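Local coordinates for protein RNA polymerase II subunit A C-terminal domain phosphatase SSU72 (Homo sapiens, PDB 4H3K) that dephosphorylates the C-terminal domain of RNA polymerase II and takes part in RNA processing, polyadenylation and transcription termination, at residues A29-S33 with T130-V135; N37-E41 with D163-T169; M40-N44 with R107-K112; K63-P67 with L95-I101; P72-D76 with D87-K91. The protein carries 1 engineered substitution. All blocks are in the same frame, centred on the assembly; numbering follows the deposited sequence.

Interactions 1, 2 and 3 follow one another outward from the central parallel strands. Interaction 1 joins strands 27-32 and 127-130 of the main mixed sheet; its centre lies about 11 Å from that of interaction 2, and both touch the same phosphate. Interactions 2 and 3 share M40 and E41 on helix 38-48, gripped there by helix 165-184 and by helix 101-109. Interactions 4 and 5, with centres about 9 Å apart, both use helix 81-98 and the small sheet of strands 62-64 and 73-75. Along the chain, 5 is nested in 4, and 4 in the loops closed by 1, 2 and 3, so this outlying unit is inserted between parts of the phosphate-binding core.

Interaction 1: A29-S33 with T130-V135; sequences AVVSS and TCEERV. Engineered in segment 29-33: S32 (natural residue Cys). With PO4 (phosphate ion), chain F.
T130 pairs with V31 in a parallel bridge, their CA atoms 4.8 Å apart. T130 CA approaches V31 O at 3.4 Å through a CA-H...O contact, and its own OG1 is engaged by N158. At C131 the chain leaves the strand: its backbone N gives V31 O a weak hydrogen bond of 3.1 Å, bent to 129°, while SG rests 3.8 Å from V30 CG1. E132 holds the N-cap position of the helix and forms a salt bridge with R38. R134 bends at chi3 (76°), which curls its guanidinium back toward S33, though the modelled closeness to S33 OG is doubtful. V135 closes the segment with both branches: CG1 lies 3.7 Å from V31 CG1, and CG2 packs 3.6 Å from S32 C. With an alanine here both branches would be missing, which would probably leave V31 CG1 and the S32 carbonyl without apolar cover and open a gap beneath the phosphate-binding turn. That turn begins at S32, an engineered replacement for the Cys of the CX5R signature; S32 OG donates to phosphate O1 over 2.6 Å and S33 N to O4 over 2.9 Å. Strand 27-32 thus runs between parallel neighbours 52-57 and 127-130, with V30 facing A42 and L46 of helix 38-48 and V31 facing V139 of helix 133-145.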
# COMPACT_ATOMS: atom_id res chain seq x y z
N ALA B 29 -1.03 4.27 12.64
CA ALA B 29 0.19 4.98 13.00
C ALA B 29 -0.15 6.45 13.06
O ALA B 29 -0.88 6.95 12.20
CB ALA B 29 1.30 4.75 11.98
N VAL B 30 0.32 7.11 14.11
CA VAL B 30 0.23 8.56 14.19
C VAL B 30 1.64 9.14 14.17
O VAL B 30 2.53 8.66 14.88
CB VAL B 30 -0.52 9.05 15.46
CG1 VAL B 30 -0.70 10.57 15.36
CG2 VAL B 30 -1.90 8.39 15.57
N VAL B 31 1.83 10.17 13.33
CA VAL B 31 3.17 10.70 13.02
C VAL B 31 3.22 12.22 13.23
O VAL B 31 2.38 12.97 12.72
CB VAL B 31 3.56 10.37 11.55
CG1 VAL B 31 5.05 10.62 11.32
CG2 VAL B 31 3.21 8.92 11.20
N SER B 32 4.21 12.68 14.00
CA SER B 32 4.42 14.11 14.11
C SER B 32 5.85 14.40 13.66
O SER B 32 6.43 13.63 12.88
CB SER B 32 4.17 14.60 15.55
OG SER B 32 5.05 13.92 16.42
N SER B 33 6.42 15.50 14.13
CA SER B 33 7.79 15.82 13.71
C SER B 33 8.86 15.21 14.60
O SER B 33 9.79 14.52 14.12
CB SER B 33 7.97 17.32 13.57
OG SER B 33 9.23 17.53 12.97
N THR B 130 -1.13 12.02 10.03
CA THR B 130 -0.03 12.94 10.26
C THR B 130 -0.58 14.21 10.88
O THR B 130 -1.76 14.54 10.69
CB THR B 130 0.76 13.23 8.95
OG1 THR B 130 -0.10 13.87 8.00
CG2 THR B 130 1.26 11.91 8.33
N CYS B 131 0.27 14.93 11.62
CA CYS B 131 -0.18 16.04 12.45
C CYS B 131 0.16 17.43 11.87
O CYS B 131 -0.11 18.41 12.52
CB CYS B 131 0.36 15.89 13.88
SG CYS B 131 -0.14 14.31 14.65
N GLU B 132 0.75 17.48 10.67
CA GLU B 132 0.92 18.70 9.90
C GLU B 132 1.41 18.39 8.51
O GLU B 132 2.01 17.34 8.26
CB GLU B 132 1.86 19.74 10.57
CG GLU B 132 3.31 19.37 10.61
CD GLU B 132 4.16 20.52 11.17
OE1 GLU B 132 4.22 20.64 12.40
OE2 GLU B 132 4.70 21.31 10.39
N GLU B 133 1.13 19.32 7.59
CA GLU B 133 1.34 19.02 6.17
C GLU B 133 2.80 18.67 5.82
O GLU B 133 3.05 17.81 4.97
CB GLU B 133 0.83 20.19 5.32
CG GLU B 133 0.85 19.86 3.87
CD GLU B 133 0.32 20.98 3.00
OE1 GLU B 133 -0.25 21.92 3.56
OE2 GLU B 133 0.47 20.92 1.76
N ARG B 134 3.76 19.32 6.48
CA ARG B 134 5.18 18.98 6.25
C ARG B 134 5.47 17.51 6.60
O ARG B 134 6.30 16.87 5.97
CB ARG B 134 6.05 19.91 7.13
CG ARG B 134 7.57 19.81 6.95
CD ARG B 134 8.35 20.22 8.27
NE ARG B 134 8.28 19.13 9.27
CZ ARG B 134 9.31 18.40 9.71
NH1 ARG B 134 10.56 18.65 9.29
NH2 ARG B 134 9.11 17.42 10.57
N VAL B 135 4.84 17.01 7.66
CA VAL B 135 5.02 15.63 8.11
C VAL B 135 4.33 14.69 7.10
O VAL B 135 4.89 13.66 6.71
CB VAL B 135 4.44 15.43 9.53
CG1 VAL B 135 4.35 13.94 9.88
CG2 VAL B 135 5.27 16.19 10.55
P PO4 F . 5.77 16.75 18.02
O1 PO4 F . 5.94 15.31 18.39
O2 PO4 F . 6.53 17.66 18.99
O3 PO4 F . 4.31 17.17 18.06
O4 PO4 F . 6.25 17.05 16.63

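Interaction 2: N37-E41 with D163-T169; sequences NRSME and DNHEEAT. With PO4 (phosphate ion), chain F.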
# COMPACT_ATOMS: atom_id res chain seq x y z
N ASN B 37 5.06 15.11 21.20
CA ASN B 37 3.88 15.82 21.66
C ASN B 37 2.59 15.38 20.93
O ASN B 37 1.84 14.61 21.48
CB ASN B 37 4.13 17.34 21.57
CG ASN B 37 2.91 18.17 22.00
OD1 ASN B 37 2.67 19.27 21.48
ND2 ASN B 37 2.17 17.67 22.95
N ARG B 38 2.36 15.86 19.71
CA ARG B 38 1.10 15.55 19.01
C ARG B 38 0.87 14.04 18.80
O ARG B 38 -0.22 13.51 19.07
CB ARG B 38 1.02 16.35 17.72
CG ARG B 38 0.98 17.85 18.01
CD ARG B 38 1.36 18.66 16.78
NE ARG B 38 2.78 18.48 16.43
CZ ARG B 38 3.33 18.92 15.31
NH1 ARG B 38 2.58 19.56 14.41
NH2 ARG B 38 4.63 18.71 15.05
N SER B 39 1.90 13.33 18.36
CA SER B 39 1.77 11.91 18.08
C SER B 39 1.67 11.08 19.36
O SER B 39 1.01 10.06 19.37
CB SER B 39 2.92 11.39 17.16
OG SER B 39 4.20 11.72 17.72
N MET B 40 2.31 11.53 20.44
CA MET B 40 2.32 10.78 21.68
C MET B 40 1.02 10.97 22.49
O MET B 40 0.51 10.01 23.08
CB MET B 40 3.56 11.13 22.50
CG MET B 40 4.83 10.65 21.82
SD MET B 40 4.89 8.84 21.77
CE MET B 40 5.51 8.47 23.44
N GLU B 41 0.50 12.19 22.50
CA GLU B 41 -0.86 12.44 22.99
C GLU B 41 -1.89 11.54 22.28
O GLU B 41 -2.79 10.98 22.92
CB GLU B 41 -1.22 13.91 22.78
CG GLU B 41 -2.38 14.43 23.66
CD GLU B 41 -2.08 14.29 25.14
OE1 GLU B 41 -2.91 13.70 25.83
OE2 GLU B 41 -1.01 14.71 25.61
N ASP B 163 1.78 22.59 17.47
CA ASP B 163 2.63 21.88 18.39
C ASP B 163 2.67 22.57 19.78
O ASP B 163 3.67 23.19 20.14
CB ASP B 163 4.04 21.71 17.82
CG ASP B 163 4.89 20.76 18.64
OD1 ASP B 163 4.47 20.34 19.75
OD2 ASP B 163 5.99 20.45 18.19
N ASN B 164 1.58 22.46 20.53
CA ASN B 164 1.58 22.82 21.96
C ASN B 164 0.68 21.82 22.67
O ASN B 164 -0.07 21.09 22.00
CB ASN B 164 1.12 24.27 22.18
CG ASN B 164 -0.30 24.53 21.68
OD1 ASN B 164 -1.26 23.94 22.18
ND2 ASN B 164 -0.43 25.41 20.70
N HIS B 165 0.73 21.76 24.01
CA HIS B 165 0.04 20.68 24.74
C HIS B 165 -1.47 20.70 24.54
O HIS B 165 -2.09 19.66 24.37
CB HIS B 165 0.40 20.65 26.24
CG HIS B 165 1.85 20.37 26.50
ND1 HIS B 165 2.59 21.09 27.42
CD2 HIS B 165 2.70 19.48 25.94
CE1 HIS B 165 3.84 20.64 27.42
NE2 HIS B 165 3.93 19.67 26.52
N GLU B 166 -2.06 21.89 24.56
CA GLU B 166 -3.50 22.02 24.45
C GLU B 166 -4.04 21.57 23.08
O GLU B 166 -5.00 20.80 23.03
CB GLU B 166 -3.92 23.45 24.76
CG GLU B 166 -5.36 23.73 24.39
CD GLU B 166 -5.55 25.09 23.74
OE1 GLU B 166 -4.53 25.72 23.34
OE2 GLU B 166 -6.73 25.52 23.65
N GLU B 167 -3.43 22.06 22.00
CA GLU B 167 -3.81 21.66 20.64
C GLU B 167 -3.50 20.19 20.40
O GLU B 167 -4.27 19.51 19.73
CB GLU B 167 -3.13 22.53 19.57
CG GLU B 167 -3.65 24.00 19.52
CD GLU B 167 -5.14 24.09 19.19
OE1 GLU B 167 -5.57 23.49 18.19
OE2 GLU B 167 -5.89 24.77 19.93
N ALA B 168 -2.40 19.68 20.97
CA ALA B 168 -2.09 18.26 20.90
C ALA B 168 -3.22 17.40 21.47
O ALA B 168 -3.60 16.39 20.87
CB ALA B 168 -0.82 17.96 21.63
N THR B 169 -3.74 17.81 22.63
CA THR B 169 -4.82 17.08 23.32
C THR B 169 -6.09 17.12 22.47
O THR B 169 -6.77 16.11 22.30
CB THR B 169 -5.04 17.63 24.77
OG1 THR B 169 -3.82 17.49 25.50
CG2 THR B 169 -6.13 16.85 25.52
P PO4 F . 5.77 16.75 18.02
O1 PO4 F . 5.94 15.31 18.39
O2 PO4 F . 6.53 17.66 18.99
O3 PO4 F . 4.31 17.17 18.06
O4 PO4 F . 6.25 17.05 16.63
O HOH W 1 -2.36 15.45 18.59
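R38 has CG anti to its carbonyl carbon and bends at chi3 (-69°), a course that carries its guanidinium back beside D163; D163 in turn has CG anti to its backbone N, setting its carboxylate across the arginine. The two flat groups are stacked, their planes only 12° apart, and D163 CB stands 3.7 Å from R38 NE, over one face and toward the rim. The salt bridge between R38 NH2 and D163 OD2 is long, 3.8 Å, and the oxygen lies well out of the guanidinium plane, which makes the attraction one of charge without a directed N-H. The N-H groups of NE and NH2 turn to the phosphate at the guanidinium edge, while NH1 is held by E132 and I161 O: R38 NE donates to O3 over 2.6 Å, nearly straight at 176°, and R38 NH2 to O4. Phosphate O3 also accepts from R38 N, and O1 from N37 N. R38 is the closing arginine of the CX5R signature of cysteine-dependent phosphatases, and the phosphate sits where the turn runs into helix 38-48. A168 brings helix 165-184 in close, its CB 4.0 Å from R38 CG and its CA 4.6 Å from that of R38. Water 1 bridges the backbones, donating to R38 O at 2.9 Å and to A168 O at 2.8 Å. One turn on, E41 lays its CG 3.6 Å from T169 CA and directs its carboxylate to R107. N164 OD1 caps the approaching helix by accepting from E167 N.

Interaction 3: M40-N44 with R107-K112; sequences MEAHN and RNKRIK
R107 lays its guanidinium flat against the backbone of helix 38-48, one face over M40 C and E41 N, with E41 N 3.6 Å above the plane. E41 turns its carboxylate at 67° to that plane. R107 NH1 reaches E41 OE2 at 2.9 Å; the oxygen lies in the guanidinium plane, whereas the donor comes from above the carboxylate. This bond is part of a salt bridge, and water 2 spans E41 OE2 and R107 NH2 beside it. From the side, R107 NE and NH2 both donate to N108 OD1, at 2.8 and 2.9 Å, a two-nitrogen grip on one atom that fixes the rotation of the arginine. Held flat in this way, the arginine ties helix 101-109 to helix 38-48 through E41, and N108 ND2 continues the link to Q36 O of the phosphate-binding loop. M40, bent at chi2 and chi3, fits CB 3.3 Å from N108 OD1, while its CE comes 4.0 Å from I111 CD1. I111 CG2 sits over one face of the H43 ring in a CH-pi contact, 3.6 Å from the centroid and 15° off the normal; the ring is held by S55, which bonds H43 ND1.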
# COMPACT_ATOMS: atom_id res chain seq x y z
N MET B 40 2.31 11.53 20.44
CA MET B 40 2.32 10.78 21.68
C MET B 40 1.02 10.97 22.49
O MET B 40 0.51 10.01 23.08
CB MET B 40 3.56 11.13 22.50
CG MET B 40 4.83 10.65 21.82
SD MET B 40 4.89 8.84 21.77
CE MET B 40 5.51 8.47 23.44
N GLU B 41 0.50 12.19 22.50
CA GLU B 41 -0.86 12.44 22.99
C GLU B 41 -1.89 11.54 22.28
O GLU B 41 -2.79 10.98 22.92
CB GLU B 41 -1.22 13.91 22.78
CG GLU B 41 -2.38 14.43 23.66
CD GLU B 41 -2.08 14.29 25.14
OE1 GLU B 41 -2.91 13.70 25.83
OE2 GLU B 41 -1.01 14.71 25.61
N ALA B 42 -1.74 11.39 20.97
CA ALA B 42 -2.66 10.57 20.19
C ALA B 42 -2.41 9.09 20.46
O ALA B 42 -3.34 8.35 20.59
CB ALA B 42 -2.53 10.89 18.68
N HIS B 43 -1.13 8.69 20.54
CA HIS B 43 -0.76 7.30 20.85
C HIS B 43 -1.43 6.93 22.17
O HIS B 43 -2.10 5.90 22.25
CB HIS B 43 0.77 7.21 20.99
CG HIS B 43 1.32 5.81 21.08
ND1 HIS B 43 2.55 5.46 20.56
CD2 HIS B 43 0.83 4.69 21.67
CE1 HIS B 43 2.79 4.19 20.80
NE2 HIS B 43 1.76 3.69 21.47
N ASN B 44 -1.28 7.80 23.17
CA ASN B 44 -1.84 7.55 24.49
C ASN B 44 -3.37 7.38 24.45
O ASN B 44 -3.89 6.36 24.96
CB ASN B 44 -1.39 8.64 25.49
CG ASN B 44 -1.74 8.30 26.96
OD1 ASN B 44 -2.57 8.98 27.58
ND2 ASN B 44 -1.14 7.25 27.50
N ARG B 107 5.27 11.03 30.78
CA ARG B 107 4.16 10.34 30.06
C ARG B 107 4.73 9.46 28.92
O ARG B 107 4.33 8.29 28.74
CB ARG B 107 3.16 11.38 29.53
CG ARG B 107 1.86 10.87 28.93
CD ARG B 107 2.01 10.33 27.47
NE ARG B 107 2.66 11.25 26.55
CZ ARG B 107 2.14 12.40 26.11
NH1 ARG B 107 0.92 12.78 26.50
NH2 ARG B 107 2.84 13.15 25.28
N ASN B 108 5.67 10.04 28.16
CA ASN B 108 6.23 9.38 26.98
C ASN B 108 6.96 8.11 27.37
O ASN B 108 6.78 7.06 26.75
CB ASN B 108 7.16 10.34 26.20
CG ASN B 108 6.38 11.46 25.46
OD1 ASN B 108 5.16 11.43 25.41
ND2 ASN B 108 7.11 12.44 24.91
N LYS B 109 7.76 8.22 28.43
CA LYS B 109 8.53 7.09 28.93
C LYS B 109 7.65 5.90 29.28
O LYS B 109 8.02 4.75 29.04
CB LYS B 109 9.36 7.49 30.17
CG LYS B 109 10.60 6.62 30.32
CD LYS B 109 11.02 6.43 31.77
CE LYS B 109 11.88 5.18 31.91
NZ LYS B 109 11.81 4.63 33.29
N ARG B 110 6.48 6.18 29.83
CA ARG B 110 5.51 5.16 30.20
C ARG B 110 4.89 4.49 29.00
O ARG B 110 4.22 3.47 29.15
CB ARG B 110 4.42 5.77 31.08
CG ARG B 110 4.94 6.03 32.48
CD ARG B 110 4.03 6.95 33.29
NE ARG B 110 4.80 7.63 34.35
CZ ARG B 110 5.28 7.03 35.44
NH1 ARG B 110 5.10 5.73 35.65
NH2 ARG B 110 5.96 7.74 36.35
N ILE B 111 5.09 5.04 27.80
CA ILE B 111 4.58 4.40 26.59
C ILE B 111 5.65 3.53 25.91
O ILE B 111 5.38 2.40 25.49
CB ILE B 111 4.00 5.43 25.59
CG1 ILE B 111 2.70 6.04 26.16
CG2 ILE B 111 3.78 4.76 24.21
CD1 ILE B 111 2.22 7.31 25.42
N LYS B 112 6.85 4.09 25.78
CA LYS B 112 7.93 3.43 25.07
C LYS B 112 9.23 4.15 25.40
O LYS B 112 9.20 5.28 25.87
CB LYS B 112 7.65 3.45 23.55
CG LYS B 112 7.69 4.83 22.92
CD LYS B 112 7.19 4.77 21.47
CE LYS B 112 7.47 6.06 20.74
NZ LYS B 112 7.03 5.99 19.28
O HOH W 2 1.64 16.06 24.71

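Interaction 4: K63-P67 with L95-I101; sequences KLPGP and LYTQNGI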
# COMPACT_ATOMS: atom_id res chain seq x y z
N LYS B 63 13.07 17.96 18.67
CA LYS B 63 13.03 19.31 19.14
C LYS B 63 12.10 19.34 20.36
O LYS B 63 11.03 18.71 20.37
CB LYS B 63 12.54 20.22 18.00
CG LYS B 63 12.63 21.71 18.27
CD LYS B 63 11.47 22.49 17.62
CE LYS B 63 11.84 23.09 16.26
NZ LYS B 63 12.23 22.10 15.19
N LEU B 64 12.53 20.03 21.40
CA LEU B 64 11.69 20.31 22.54
C LEU B 64 11.77 21.82 22.77
O LEU B 64 12.82 22.42 22.49
CB LEU B 64 12.23 19.57 23.75
CG LEU B 64 11.64 18.24 24.25
CD1 LEU B 64 10.52 17.69 23.39
CD2 LEU B 64 12.72 17.19 24.56
N PRO B 65 10.68 22.43 23.27
CA PRO B 65 10.74 23.86 23.58
C PRO B 65 11.83 24.15 24.62
O PRO B 65 12.10 23.31 25.45
CB PRO B 65 9.35 24.15 24.17
CG PRO B 65 8.44 23.11 23.54
CD PRO B 65 9.30 21.88 23.40
N GLY B 66 12.45 25.33 24.54
CA GLY B 66 13.43 25.75 25.55
C GLY B 66 13.07 27.12 26.12
O GLY B 66 11.91 27.53 26.02
N PRO B 67 14.08 27.85 26.66
CA PRO B 67 13.85 29.11 27.37
C PRO B 67 13.30 30.25 26.50
O PRO B 67 12.76 31.23 27.02
CB PRO B 67 15.24 29.47 27.93
CG PRO B 67 16.20 28.78 27.04
CD PRO B 67 15.51 27.51 26.60
N LEU B 95 11.87 25.62 34.91
CA LEU B 95 11.29 25.97 33.62
C LEU B 95 10.57 24.77 33.02
O LEU B 95 9.46 24.91 32.52
CB LEU B 95 12.35 26.52 32.65
CG LEU B 95 11.92 26.78 31.19
CD1 LEU B 95 10.76 27.78 31.07
CD2 LEU B 95 13.10 27.22 30.35
N TYR B 96 11.18 23.58 33.12
CA TYR B 96 10.65 22.38 32.46
C TYR B 96 9.60 21.63 33.30
O TYR B 96 8.94 20.71 32.80
CB TYR B 96 11.78 21.48 31.95
CG TYR B 96 12.67 22.22 30.96
CD1 TYR B 96 12.26 22.44 29.64
CD2 TYR B 96 13.91 22.75 31.35
CE1 TYR B 96 13.05 23.13 28.74
CE2 TYR B 96 14.69 23.45 30.47
CZ TYR B 96 14.27 23.63 29.16
OH TYR B 96 15.05 24.32 28.27
N THR B 97 9.44 22.04 34.56
CA THR B 97 8.23 21.68 35.32
C THR B 97 7.09 22.60 34.87
O THR B 97 5.97 22.14 34.66
CB THR B 97 8.41 21.79 36.86
OG1 THR B 97 9.61 21.10 37.25
CG2 THR B 97 7.22 21.15 37.61
N GLN B 98 7.41 23.88 34.70
CA GLN B 98 6.43 24.92 34.41
C GLN B 98 5.78 24.77 33.04
O GLN B 98 4.57 24.92 32.90
CB GLN B 98 7.10 26.29 34.46
CG GLN B 98 6.37 27.29 35.31
CD GLN B 98 6.53 27.02 36.80
OE1 GLN B 98 7.43 27.57 37.45
NE2 GLN B 98 5.67 26.16 37.34
N ASN B 99 6.59 24.49 32.03
CA ASN B 99 6.07 24.37 30.67
C ASN B 99 5.61 22.96 30.30
O ASN B 99 5.49 22.65 29.11
CB ASN B 99 7.11 24.90 29.68
CG ASN B 99 8.37 24.06 29.66
OD1 ASN B 99 8.42 22.96 30.20
ND2 ASN B 99 9.39 24.58 29.01
N GLY B 100 5.39 22.10 31.31
CA GLY B 100 4.82 20.75 31.14
C GLY B 100 5.72 19.73 30.47
O GLY B 100 5.32 18.57 30.27
N ILE B 101 6.95 20.13 30.13
CA ILE B 101 7.84 19.27 29.37
C ILE B 101 8.33 18.05 30.16
O ILE B 101 8.44 16.95 29.62
CB ILE B 101 9.00 20.04 28.71
CG1 ILE B 101 8.45 20.99 27.66
CG2 ILE B 101 10.00 19.09 28.08
CD1 ILE B 101 9.47 21.87 27.04
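I101 CD1 meets the P65 ring at CD, 3.6 Å away, the two side chains crossing at a slant, and the same methyl lies 3.4 Å from P65 O. That carbonyl oxygen also sits in the plane of the Y96 ring, at its edge, 3.4 Å from CE1. Y96 reaches across with its far end: OH comes within 3.5 Å of G66 CA and 3.6 Å of P67 CD. Beyond it, L95 CD2 rests 3.6 Å from P67 CA, and at the other end of the contact L64 CG faces I101 CG2 at 4.3 Å.

Within helix 81-98 the side chain of L95 covers the Y96 ring, its CG above the ring centre. With Y96 CG anti to the carbonyl carbon (chi1 -59°), the ring is aimed across at the P65-P67 segment, and its OH is fastened by a hydrogen bond from N73 ND2; N73 also gives P65 O a weak bond. I101 is placed by the turn between helices 81-98 and 101-109. There G100 takes a positive phi of 71°, and N99 OD1 accepts from I101 N over 3.2 Å at 156°, an Asx turn that starts the second helix. Outside this turn, H165 packs against N99 and G100. L64 is shared with M104 and M84, and its backbone pairs with N73 in the small antiparallel sheet.

Across the two segments themselves the adhesion is therefore van der Waals in kind, matched by the shapes of proline rings, methyls and a ring edge, while Y96 OH, and more weakly P65 O, are tied by N73 from the neighbouring strand.

Interaction 5: P72-D76 with D87-K91; sequences PNVYD and DLLRK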
# COMPACT_ATOMS: atom_id res chain seq x y z
N PRO B 72 15.17 26.30 21.05
CA PRO B 72 14.72 24.96 21.42
C PRO B 72 15.87 24.08 21.89
O PRO B 72 17.05 24.37 21.65
CB PRO B 72 14.15 24.41 20.11
CG PRO B 72 14.82 25.22 19.03
CD PRO B 72 14.95 26.58 19.61
N ASN B 73 15.51 23.00 22.57
CA ASN B 73 16.45 21.94 22.87
C ASN B 73 16.43 20.92 21.75
O ASN B 73 15.36 20.53 21.26
CB ASN B 73 16.08 21.30 24.19
CG ASN B 73 16.21 22.26 25.33
OD1 ASN B 73 17.32 22.67 25.68
ND2 ASN B 73 15.08 22.65 25.92
N VAL B 74 17.60 20.47 21.34
CA VAL B 74 17.66 19.54 20.23
C VAL B 74 18.35 18.25 20.67
O VAL B 74 19.35 18.31 21.39
CB VAL B 74 18.37 20.17 19.01
CG1 VAL B 74 18.53 19.14 17.92
CG2 VAL B 74 17.56 21.33 18.47
N TYR B 75 17.81 17.11 20.23
CA TYR B 75 18.38 15.78 20.49
C TYR B 75 18.37 14.90 19.23
O TYR B 75 17.61 15.13 18.28
CB TYR B 75 17.57 15.06 21.57
CG TYR B 75 17.51 15.80 22.86
CD1 TYR B 75 18.49 15.61 23.84
CD2 TYR B 75 16.50 16.71 23.11
CE1 TYR B 75 18.46 16.32 25.04
CE2 TYR B 75 16.44 17.42 24.30
CZ TYR B 75 17.42 17.21 25.26
OH TYR B 75 17.35 17.92 26.43
N ASP B 76 19.22 13.87 19.24
CA ASP B 76 19.16 12.80 18.27
C ASP B 76 17.93 11.92 18.57
O ASP B 76 17.46 11.85 19.71
CB ASP B 76 20.44 11.95 18.36
CG ASP B 76 20.67 11.08 17.13
OD1 ASP B 76 19.76 10.31 16.73
OD2 ASP B 76 21.78 11.14 16.54
N ASP B 87 18.46 15.30 31.44
CA ASP B 87 19.11 16.46 30.85
C ASP B 87 18.35 17.75 31.18
O ASP B 87 18.95 18.73 31.62
CB ASP B 87 19.27 16.28 29.34
CG ASP B 87 19.96 17.46 28.68
OD1 ASP B 87 21.15 17.70 28.96
OD2 ASP B 87 19.32 18.16 27.86
N LEU B 88 17.03 17.75 30.97
CA LEU B 88 16.22 18.94 31.26
C LEU B 88 16.07 19.23 32.77
O LEU B 88 15.92 20.39 33.18
CB LEU B 88 14.87 18.86 30.56
CG LEU B 88 14.68 19.59 29.21
CD1 LEU B 88 15.97 19.95 28.47
CD2 LEU B 88 13.75 18.82 28.28
N LEU B 89 16.12 18.18 33.59
CA LEU B 89 16.00 18.32 35.04
C LEU B 89 17.23 19.04 35.58
O LEU B 89 17.11 19.85 36.48
CB LEU B 89 15.78 16.95 35.72
CG LEU B 89 15.51 16.85 37.23
CD1 LEU B 89 14.14 17.40 37.64
CD2 LEU B 89 15.66 15.40 37.70
N ARG B 90 18.40 18.73 35.00
CA ARG B 90 19.66 19.40 35.29
C ARG B 90 19.65 20.85 34.83
O ARG B 90 20.01 21.74 35.60
CB ARG B 90 20.86 18.70 34.63
CG ARG B 90 20.96 17.19 34.84
CD ARG B 90 22.40 16.66 34.67
NE ARG B 90 23.18 16.87 35.89
CZ ARG B 90 22.97 16.25 37.05
NH1 ARG B 90 21.98 15.36 37.18
NH2 ARG B 90 23.73 16.52 38.10
N LYS B 91 19.25 21.09 33.59
CA LYS B 91 19.36 22.42 32.98
C LYS B 91 18.55 23.45 33.77
O LYS B 91 19.10 24.48 34.18
CB LYS B 91 18.99 22.38 31.49
CG LYS B 91 20.04 21.75 30.59
CD LYS B 91 19.46 21.41 29.23
CE LYS B 91 19.49 22.60 28.29
NZ LYS B 91 20.82 22.70 27.61
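N73 and Y75 project from strand 73-75 onto helix 87-91, which runs nearly antiparallel to it: the axes of these short segments approach to 11.8 Å and their directions differ by 151°. The strand is one half of a two-stranded antiparallel sheet with 62-64, N73 pairing with L64 and Y75 with V62 through the backbone, and helix 81-98 packs on this small sheet away from the main one. A chi1 of -59° swings the Y75 ring away from its own carbonyl, carrying OH to the helix. The OH donates to D87 OD2; the modelled 2.4 Å is very short, so the exact length is doubtful. The carboxylate oxygen lies in the ring plane at its edge, while ring and carboxylate planes stand 88° apart. L88 CD1 comes to 3.2 Å from the same Y75 OH, giving the hydroxyl an apolar neighbour beside the carboxylate. A phenylalanine in place of Y75 would probably leave D87 OD2 without this donor and the carboxylate freer to turn. N73 ND2 lies 3.8 Å from L88 CD1, though that nitrogen is hydrogen-bonded to Y96 OH and weakly to P65 O. K91 bends at chi3 and chi4 and slides past N73 in the opposite direction, bringing its CE to 3.4 Å from N73 OD1 while NZ stops at 4.0 Å from that oxygen.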